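Local atomic coordinates of digeranylgeranylglycerophospholipid reductase (Sulfolobus acidocaldarius, PDB entry 3ATQ), a protein that hydrogenates the double bonds of the geranylgeranyl chains of archaeal membrane lipid precursors, giving saturated phytanyl chains, with one bound FAD. Residues A183-R188 with G267-T272; N295-G300 with A346-F351. All blocks are in the same frame, centred on the assembly; numbering follows the deposited sequence.

Contact 1. Residues A183-R188 with G267-T272; sequences ADVAYR and GALVPT. With FDA (dihydroflavine-adenine dinucleotide), chain B; C14 (tetradecane), chain C.
With CG anti to its own backbone N (chi1 -169°) and chi2 at 69°, Leu269 carries CD1 over the neighbouring strand, where it meets Ala183 CB at 3.8 Å and Val185 CG1 at 3.9 Å. On the other face of the sheet Val270 is turned so that CG1 lies trans to the backbone N; Val270 CG2 then touches Ala186 CB. Val270 CG2 also lies 3.4 Å from methyl C8M of the reduced flavin. Ala186 CB comes within 3.5 Å of the second flavin methyl, C7M, so this face forms a wall against the dimethylbenzene end of the isoalloxazine. Asp184 also belongs to this face; its OD2 lies 3.2 Å from C11 of the bound tetradecane, while OD1 shares a hydrogen-bonded water with Thr272 OG1. The backbones run antiparallel, with two hydrogen-bonded pairs: Asp184 with Val270, and Ala186 with Ala268. Asp184 N to Val270 O measures 2.9 Å, and Ala186 N to Ala268 O 3.0 Å. Between Tyr187 and Gly267, which has no side chain, the strands close to 3.9 Å from CA to CA. Strand 261-271 is an outermost strand of the large mixed sheet; strand 183-193 is bonded on its other side to strand 226-234, Tyr187 packs edge-to-face with His243 and Tyr246 of helix 242-253, and Thr272 touches Arg352 of helix 332-357.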
loop_
_atom_site.group_PDB
_atom_site.type_symbol
_atom_site.label_atom_id
_atom_site.label_comp_id
_atom_site.label_asym_id
_atom_site.label_seq_id
_atom_site.Cartn_x
_atom_site.Cartn_y
_atom_site.Cartn_z
ATOM N N ALA A 183 5.060 8.934 5.016
ATOM C CA ALA A 183 3.823 8.247 5.368
ATOM C C ALA A 183 2.715 9.245 5.636
ATOM O O ALA A 183 2.986 10.423 5.915
ATOM C CB ALA A 183 4.046 7.355 6.586
ATOM N N ASP A 184 1.475 8.769 5.539
ATOM C CA ASP A 184 0.312 9.507 6.008
ATOM C C ASP A 184 -0.265 8.851 7.256
ATOM O O ASP A 184 -0.032 7.650 7.520
ATOM C CB ASP A 184 -0.788 9.490 4.954
ATOM C CG ASP A 184 -0.569 10.473 3.837
ATOM O OD1 ASP A 184 0.518 11.071 3.696
ATOM O OD2 ASP A 184 -1.546 10.639 3.071
ATOM N N VAL A 185 -0.983 9.624 8.063
ATOM C CA VAL A 185 -1.883 8.964 9.010
ATOM C C VAL A 185 -3.256 9.082 8.418
ATOM O O VAL A 185 -3.564 10.050 7.709
ATOM C CB VAL A 185 -1.804 9.496 10.471
ATOM C CG1 VAL A 185 -0.378 9.293 11.008
ATOM C CG2 VAL A 185 -2.214 10.946 10.561
ATOM N N ALA A 186 -4.086 8.083 8.655
ATOM C CA ALA A 186 -5.365 8.066 7.993
ATOM C C ALA A 186 -6.397 7.543 8.963
ATOM O O ALA A 186 -6.062 6.777 9.879
ATOM C CB ALA A 186 -5.301 7.219 6.681
ATOM N N TYR A 187 -7.634 8.018 8.807
ATOM C CA TYR A 187 -8.679 7.742 9.775
ATOM C C TYR A 187 -9.985 7.607 9.028
ATOM O O TYR A 187 -10.253 8.388 8.122
ATOM C CB TYR A 187 -8.783 8.894 10.804
ATOM C CG TYR A 187 -9.946 8.716 11.762
ATOM C CD1 TYR A 187 -9.823 7.900 12.888
ATOM C CD2 TYR A 187 -11.164 9.361 11.535
ATOM C CE1 TYR A 187 -10.914 7.725 13.770
ATOM C CE2 TYR A 187 -12.252 9.196 12.405
ATOM C CZ TYR A 187 -12.110 8.362 13.507
ATOM O OH TYR A 187 -13.162 8.204 14.376
ATOM N N ARG A 188 -10.818 6.640 9.413
ATOM C CA ARG A 188 -12.099 6.512 8.724
ATOM C C ARG A 188 -13.179 6.023 9.647
ATOM O O ARG A 188 -12.904 5.440 10.691
ATOM C CB ARG A 188 -12.003 5.590 7.473
ATOM C CG ARG A 188 -11.794 4.086 7.741
ATOM C CD ARG A 188 -13.135 3.379 8.101
ATOM N NE ARG A 188 -12.945 1.937 8.331
ATOM C CZ ARG A 188 -12.597 1.403 9.503
ATOM N NH1 ARG A 188 -12.372 2.179 10.564
ATOM N NH2 ARG A 188 -12.464 0.093 9.613
ATOM N N GLY A 267 -8.169 4.505 12.963
ATOM C CA GLY A 267 -7.119 4.998 12.080
ATOM C C GLY A 267 -5.834 4.212 12.177
ATOM O O GLY A 267 -5.655 3.410 13.103
ATOM N N ALA A 268 -4.923 4.471 11.232
ATOM C CA ALA A 268 -3.630 3.800 11.207
ATOM C C ALA A 268 -2.709 4.551 10.281
ATOM O O ALA A 268 -3.139 5.429 9.556
ATOM C CB ALA A 268 -3.753 2.365 10.750
ATOM N N LEU A 269 -1.434 4.198 10.360
ATOM C CA LEU A 269 -0.393 4.730 9.480
ATOM C C LEU A 269 -0.460 4.046 8.099
ATOM O O LEU A 269 -0.742 2.847 8.000
ATOM C CB LEU A 269 0.961 4.460 10.147
ATOM C CG LEU A 269 2.242 5.097 9.612
ATOM C CD1 LEU A 269 2.209 6.598 9.868
ATOM C CD2 LEU A 269 3.449 4.467 10.298
ATOM N N VAL A 270 -0.150 4.813 7.048
ATOM C CA VAL A 270 -0.126 4.341 5.664
ATOM C C VAL A 270 1.192 4.794 5.033
ATOM O O VAL A 270 1.372 5.981 4.819
ATOM C CB VAL A 270 -1.271 4.989 4.826
ATOM C CG1 VAL A 270 -1.261 4.447 3.403
ATOM C CG2 VAL A 270 -2.597 4.723 5.456
ATOM N N PRO A 271 2.107 3.857 4.720
ATOM C CA PRO A 271 3.361 4.277 4.029
ATOM C C PRO A 271 3.047 4.853 2.652
ATOM O O PRO A 271 2.097 4.410 2.016
ATOM C CB PRO A 271 4.149 2.973 3.870
ATOM C CG PRO A 271 3.375 1.921 4.650
ATOM C CD PRO A 271 2.020 2.400 4.941
ATOM N N THR A 272 3.810 5.837 2.175
ATOM C CA THR A 272 3.482 6.452 0.876
ATOM C C THR A 272 4.780 6.728 0.135
ATOM O O THR A 272 5.124 7.887 -0.105
ATOM C CB THR A 272 2.632 7.786 0.993
ATOM O OG1 THR A 272 3.341 8.752 1.774
ATOM C CG2 THR A 272 1.279 7.555 1.659
HETATM P PA FDA B . -2.305 -5.603 7.581
HETATM O O1A FDA B . -2.015 -4.585 8.665
HETATM O O2A FDA B . -3.672 -5.683 6.979
HETATM O O5B FDA B . -1.973 -7.023 8.250
HETATM C C5B FDA B . -0.873 -7.235 9.143
HETATM C C4B FDA B . -1.250 -8.373 10.090
HETATM O O4B FDA B . -0.103 -8.749 10.849
HETATM C C3B FDA B . -2.326 -7.973 11.097
HETATM O O3B FDA B . -3.465 -8.848 10.937
HETATM C C2B FDA B . -1.660 -8.109 12.471
HETATM O O2B FDA B . -2.543 -8.694 13.444
HETATM C C1B FDA B . -0.518 -9.067 12.190
HETATM N N9A FDA B . 0.706 -8.894 12.994
HETATM C C8A FDA B . 1.440 -7.771 13.126
HETATM N N7A FDA B . 2.540 -8.071 13.882
HETATM C C5A FDA B . 2.478 -9.389 14.189
HETATM C C6A FDA B . 3.297 -10.247 14.924
HETATM N N6A FDA B . 4.421 -9.773 15.519
HETATM N N1A FDA B . 2.940 -11.557 15.032
HETATM C C2A FDA B . 1.812 -12.041 14.465
HETATM N N3A FDA B . 1.007 -11.220 13.774
HETATM C C4A FDA B . 1.327 -9.905 13.616
HETATM N N1 FDA B . -5.718 0.341 0.601
HETATM C C2 FDA B . -6.582 0.023 -0.383
HETATM O O2 FDA B . -6.201 -0.806 -1.245
HETATM N N3 FDA B . -7.817 0.578 -0.471
HETATM C C4 FDA B . -8.291 1.487 0.406
HETATM O O4 FDA B . -9.450 1.989 0.318
HETATM C C4X FDA B . -7.404 1.886 1.516
HETATM N N5 FDA B . -7.725 2.808 2.447
HETATM C C5X FDA B . -7.021 2.918 3.598
HETATM C C6 FDA B . -7.551 3.636 4.673
HETATM C C7 FDA B . -6.878 3.717 5.893
HETATM C C7M FDA B . -7.525 4.495 7.035
HETATM C C8 FDA B . -5.639 3.081 6.029
HETATM C C8M FDA B . -4.877 3.114 7.350
HETATM C C9 FDA B . -5.103 2.345 4.943
HETATM C C9A FDA B . -5.778 2.270 3.725
HETATM N N10 FDA B . -5.233 1.544 2.623
HETATM C C10 FDA B . -6.077 1.226 1.557
HETATM C "C1'" FDA B . -4.040 0.701 2.866
HETATM C "C2'" FDA B . -4.386 -0.776 3.128
HETATM O "O2'" FDA B . -5.356 -0.855 4.176
HETATM C "C3'" FDA B . -3.112 -1.493 3.561
HETATM O "O3'" FDA B . -2.054 -1.056 2.676
HETATM C "C4'" FDA B . -3.195 -3.022 3.482
HETATM O "O4'" FDA B . -4.336 -3.514 4.183
HETATM C "C5'" FDA B . -1.910 -3.617 4.091
HETATM O "O5'" FDA B . -2.010 -5.047 4.136
HETATM P P FDA B . -0.951 -5.916 4.979
HETATM O O1P FDA B . -1.289 -7.372 4.903
HETATM O O2P FDA B . 0.427 -5.420 4.579
HETATM O O3P FDA B . -1.122 -5.379 6.512
HETATM C C01 C14 C . -9.030 2.312 -5.544
HETATM C C02 C14 C . -7.977 2.477 -4.464
HETATM C C03 C14 C . -7.969 3.894 -3.902
HETATM C C04 C14 C . -8.272 3.885 -2.413
HETATM C C05 C14 C . -7.093 4.341 -1.573
HETATM C C06 C14 C . -7.571 4.936 -0.253
HETATM C C07 C14 C . -6.388 5.181 0.686
HETATM C C08 C14 C . -6.702 6.184 1.790
HETATM C C09 C14 C . -5.459 6.920 2.301
HETATM C C10 C14 C . -5.156 8.163 1.471
HETATM C C11 C14 C . -3.818 8.798 1.825
HETATM C C12 C14 C . -2.833 8.803 0.649
HETATM C C13 C14 C . -2.793 10.130 -0.105
HETATM C C14 C14 C . -1.392 10.532 -0.529
HETATM O O HOH W 1 3.096 11.339 2.620
#

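Contact 2. Residues N295-G300 with A346-F351; sequences NPVHGG and ASLDIF. With C14 (tetradecane), chain C; FDA (dihydroflavine-adenine dinucleotide), chain B.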
loop_
_atom_site.group_PDB
_atom_site.type_symbol
_atom_site.label_atom_id
_atom_site.label_comp_id
_atom_site.label_asym_id
_atom_site.label_seq_id
_atom_site.Cartn_x
_atom_site.Cartn_y
_atom_site.Cartn_z
ATOM N N ASN A 295 0.612 2.312 -2.872
ATOM C CA ASN A 295 0.682 3.337 -3.944
ATOM C C ASN A 295 0.923 4.736 -3.332
ATOM O O ASN A 295 0.095 5.221 -2.570
ATOM C CB ASN A 295 -0.632 3.324 -4.760
ATOM C CG ASN A 295 -0.601 4.275 -5.966
ATOM O OD1 ASN A 295 -0.472 5.502 -5.814
ATOM N ND2 ASN A 295 -0.741 3.708 -7.167
ATOM N N PRO A 296 2.042 5.395 -3.671
ATOM C CA PRO A 296 2.344 6.644 -2.961
ATOM C C PRO A 296 1.430 7.840 -3.298
ATOM O O PRO A 296 1.381 8.798 -2.511
ATOM C CB PRO A 296 3.776 6.958 -3.433
ATOM C CG PRO A 296 4.340 5.613 -3.778
ATOM C CD PRO A 296 3.187 4.968 -4.494
ATOM N N VAL A 297 0.766 7.798 -4.452
ATOM C CA VAL A 297 -0.139 8.905 -4.862
ATOM C C VAL A 297 -1.559 8.777 -4.296
ATOM O O VAL A 297 -2.110 9.765 -3.762
ATOM C CB VAL A 297 -0.159 9.138 -6.376
ATOM C CG1 VAL A 297 -1.281 10.112 -6.776
ATOM C CG2 VAL A 297 1.170 9.743 -6.821
ATOM N N HIS A 298 -2.152 7.592 -4.383
ATOM C CA HIS A 298 -3.511 7.422 -3.855
ATOM C C HIS A 298 -3.635 6.651 -2.535
ATOM O O HIS A 298 -4.699 6.667 -1.919
ATOM C CB HIS A 298 -4.499 6.921 -4.930
ATOM C CG HIS A 298 -4.256 5.527 -5.406
ATOM N ND1 HIS A 298 -4.241 5.193 -6.746
ATOM C CD2 HIS A 298 -4.041 4.376 -4.729
ATOM C CE1 HIS A 298 -4.026 3.894 -6.871
ATOM N NE2 HIS A 298 -3.903 3.374 -5.662
ATOM N N GLY A 299 -2.565 5.989 -2.093
ATOM C CA GLY A 299 -2.550 5.380 -0.746
ATOM C C GLY A 299 -3.199 4.003 -0.729
ATOM O O GLY A 299 -3.367 3.402 0.322
ATOM N N GLY A 300 -3.541 3.501 -1.909
ATOM C CA GLY A 300 -4.127 2.170 -2.057
ATOM C C GLY A 300 -3.046 1.123 -1.849
ATOM O O GLY A 300 -2.005 1.171 -2.501
ATOM N N ALA A 346 8.060 3.900 -7.366
ATOM C CA ALA A 346 9.158 4.887 -7.308
ATOM C C ALA A 346 8.807 6.181 -8.057
ATOM O O ALA A 346 9.028 7.291 -7.554
ATOM C CB ALA A 346 10.449 4.298 -7.867
ATOM N N SER A 347 8.308 6.028 -9.284
ATOM C CA SER A 347 7.846 7.162 -10.083
ATOM C C SER A 347 6.747 7.944 -9.342
ATOM O O SER A 347 6.737 9.176 -9.330
ATOM C CB SER A 347 7.383 6.645 -11.449
ATOM O OG SER A 347 6.672 7.626 -12.168
ATOM N N LEU A 348 5.819 7.217 -8.715
ATOM C CA LEU A 348 4.737 7.838 -7.997
ATOM C C LEU A 348 5.166 8.525 -6.699
ATOM O O LEU A 348 4.465 9.442 -6.226
ATOM C CB LEU A 348 3.628 6.799 -7.720
ATOM C CG LEU A 348 2.818 6.424 -8.966
ATOM C CD1 LEU A 348 1.744 5.407 -8.612
ATOM C CD2 LEU A 348 2.187 7.646 -9.651
ATOM N N ASP A 349 6.276 8.058 -6.114
ATOM C CA ASP A 349 6.893 8.670 -4.917
ATOM C C ASP A 349 7.363 10.086 -5.300
ATOM O O ASP A 349 7.111 11.076 -4.575
ATOM C CB ASP A 349 8.075 7.796 -4.461
ATOM C CG ASP A 349 8.591 8.113 -3.031
ATOM O OD1 ASP A 349 8.259 9.151 -2.434
ATOM O OD2 ASP A 349 9.377 7.295 -2.516
ATOM N N ILE A 350 8.010 10.176 -6.460
ATOM C CA ILE A 350 8.325 11.490 -7.039
ATOM C C ILE A 350 7.076 12.351 -7.311
ATOM O O ILE A 350 7.001 13.505 -6.862
ATOM C CB ILE A 350 9.211 11.341 -8.293
ATOM C CG1 ILE A 350 10.575 10.782 -7.846
ATOM C CG2 ILE A 350 9.238 12.680 -9.103
ATOM C CD1 ILE A 350 11.760 11.025 -8.774
ATOM N N PHE A 351 6.097 11.790 -8.023
ATOM C CA PHE A 351 4.855 12.509 -8.332
ATOM C C PHE A 351 4.149 13.037 -7.085
ATOM O O PHE A 351 3.676 14.178 -7.080
ATOM C CB PHE A 351 3.911 11.597 -9.125
ATOM C CG PHE A 351 2.824 12.320 -9.880
ATOM C CD1 PHE A 351 3.006 13.606 -10.366
ATOM C CD2 PHE A 351 1.612 11.666 -10.136
ATOM C CE1 PHE A 351 2.000 14.254 -11.069
ATOM C CE2 PHE A 351 0.591 12.304 -10.831
ATOM C CZ PHE A 351 0.789 13.601 -11.309
HETATM C C01 C14 C . -9.030 2.312 -5.544
HETATM C C02 C14 C . -7.977 2.477 -4.464
HETATM C C03 C14 C . -7.969 3.894 -3.902
HETATM C C04 C14 C . -8.272 3.885 -2.413
HETATM C C05 C14 C . -7.093 4.341 -1.573
HETATM C C06 C14 C . -7.571 4.936 -0.253
HETATM C C07 C14 C . -6.388 5.181 0.686
HETATM C C08 C14 C . -6.702 6.184 1.790
HETATM C C09 C14 C . -5.459 6.920 2.301
HETATM C C10 C14 C . -5.156 8.163 1.471
HETATM C C11 C14 C . -3.818 8.798 1.825
HETATM C C12 C14 C . -2.833 8.803 0.649
HETATM C C13 C14 C . -2.793 10.130 -0.105
HETATM C C14 C14 C . -1.392 10.532 -0.529
HETATM P PA FDA B . -2.305 -5.603 7.581
HETATM O O1A FDA B . -2.015 -4.585 8.665
HETATM O O2A FDA B . -3.672 -5.683 6.979
HETATM O O5B FDA B . -1.973 -7.023 8.250
HETATM C C5B FDA B . -0.873 -7.235 9.143
HETATM C C4B FDA B . -1.250 -8.373 10.090
HETATM O O4B FDA B . -0.103 -8.749 10.849
HETATM C C3B FDA B . -2.326 -7.973 11.097
HETATM O O3B FDA B . -3.465 -8.848 10.937
HETATM C C2B FDA B . -1.660 -8.109 12.471
HETATM O O2B FDA B . -2.543 -8.694 13.444
HETATM C C1B FDA B . -0.518 -9.067 12.190
HETATM N N9A FDA B . 0.706 -8.894 12.994
HETATM C C8A FDA B . 1.440 -7.771 13.126
HETATM N N7A FDA B . 2.540 -8.071 13.882
HETATM C C5A FDA B . 2.478 -9.389 14.189
HETATM C C6A FDA B . 3.297 -10.247 14.924
HETATM N N6A FDA B . 4.421 -9.773 15.519
HETATM N N1A FDA B . 2.940 -11.557 15.032
HETATM C C2A FDA B . 1.812 -12.041 14.465
HETATM N N3A FDA B . 1.007 -11.220 13.774
HETATM C C4A FDA B . 1.327 -9.905 13.616
HETATM N N1 FDA B . -5.718 0.341 0.601
HETATM C C2 FDA B . -6.582 0.023 -0.383
HETATM O O2 FDA B . -6.201 -0.806 -1.245
HETATM N N3 FDA B . -7.817 0.578 -0.471
HETATM C C4 FDA B . -8.291 1.487 0.406
HETATM O O4 FDA B . -9.450 1.989 0.318
HETATM C C4X FDA B . -7.404 1.886 1.516
HETATM N N5 FDA B . -7.725 2.808 2.447
HETATM C C5X FDA B . -7.021 2.918 3.598
HETATM C C6 FDA B . -7.551 3.636 4.673
HETATM C C7 FDA B . -6.878 3.717 5.893
HETATM C C7M FDA B . -7.525 4.495 7.035
HETATM C C8 FDA B . -5.639 3.081 6.029
HETATM C C8M FDA B . -4.877 3.114 7.350
HETATM C C9 FDA B . -5.103 2.345 4.943
HETATM C C9A FDA B . -5.778 2.270 3.725
HETATM N N10 FDA B . -5.233 1.544 2.623
HETATM C C10 FDA B . -6.077 1.226 1.557
HETATM C "C1'" FDA B . -4.040 0.701 2.866
HETATM C "C2'" FDA B . -4.386 -0.776 3.128
HETATM O "O2'" FDA B . -5.356 -0.855 4.176
HETATM C "C3'" FDA B . -3.112 -1.493 3.561
HETATM O "O3'" FDA B . -2.054 -1.056 2.676
HETATM C "C4'" FDA B . -3.195 -3.022 3.482
HETATM O "O4'" FDA B . -4.336 -3.514 4.183
HETATM C "C5'" FDA B . -1.910 -3.617 4.091
HETATM O "O5'" FDA B . -2.010 -5.047 4.136
HETATM P P FDA B . -0.951 -5.916 4.979
HETATM O O1P FDA B . -1.289 -7.372 4.903
HETATM O O2P FDA B . 0.427 -5.420 4.579
HETATM O O3P FDA B . -1.122 -5.379 6.512
#
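Leu348 lays its CB against the ring of Pro296, 3.7 Å from CD, the two side chains crossing at about a right angle. Its two methyls then divide the work. CD1 reaches the amide of Asn295, 3.3 Å from ND2, and CD2 meets Val297 CG2 at 3.7 Å. Val297 has CG1 anti to its backbone N (chi1 170°), which puts CG2 anti to the carbonyl carbon and directs it at the helix, where it also lies 3.4 Å from Leu348 O and touches CD2 of Phe351. No hydrogen bond joins the two segments; the loop is held partly by its own bonds. Asn295 OD1 accepts from Val297 N at 2.9 Å in an Asx turn and from His298 N at 3.0 Å, while its ND2 donates to Tyr341 OH. The amide thus held also underlies the His298 ring, with CG over the ring centre. His298 and Tyr341 are binding residues for the phytanyl phospholipid, and tetradecane C03 sits over one face of the histidine ring. Farther along, Gly300 CA lies 3.6 Å from N1 of the flavin. The loop runs from strand 284-286 to helix 302-322, and helix 332-357 backs it, itself packed through Ile350 and Phe351 against helices 410-425 and 434-451.

How the contacts relate
Contact 1 closes before contact 2 opens along the chain, and their centres lie 14 Å apart. The first belongs to the large mixed sheet that contains strands 183-193 and 261-271, the second to the loop ahead of helix 302-322 and to helix 332-357. They meet directly: Thr272 O is 3.7 Å from Pro296 CB, and Val270 CG1 is 3.9 Å from Gly299 O. Both touch the flavin and the tetradecane, so the sheet strands and the 295-300 loop together line the place where an alkyl chain lies beside the reduced cofactor. This is consistent with a pocket that brings isoprenoid double bonds to the flavin for hydrogenation.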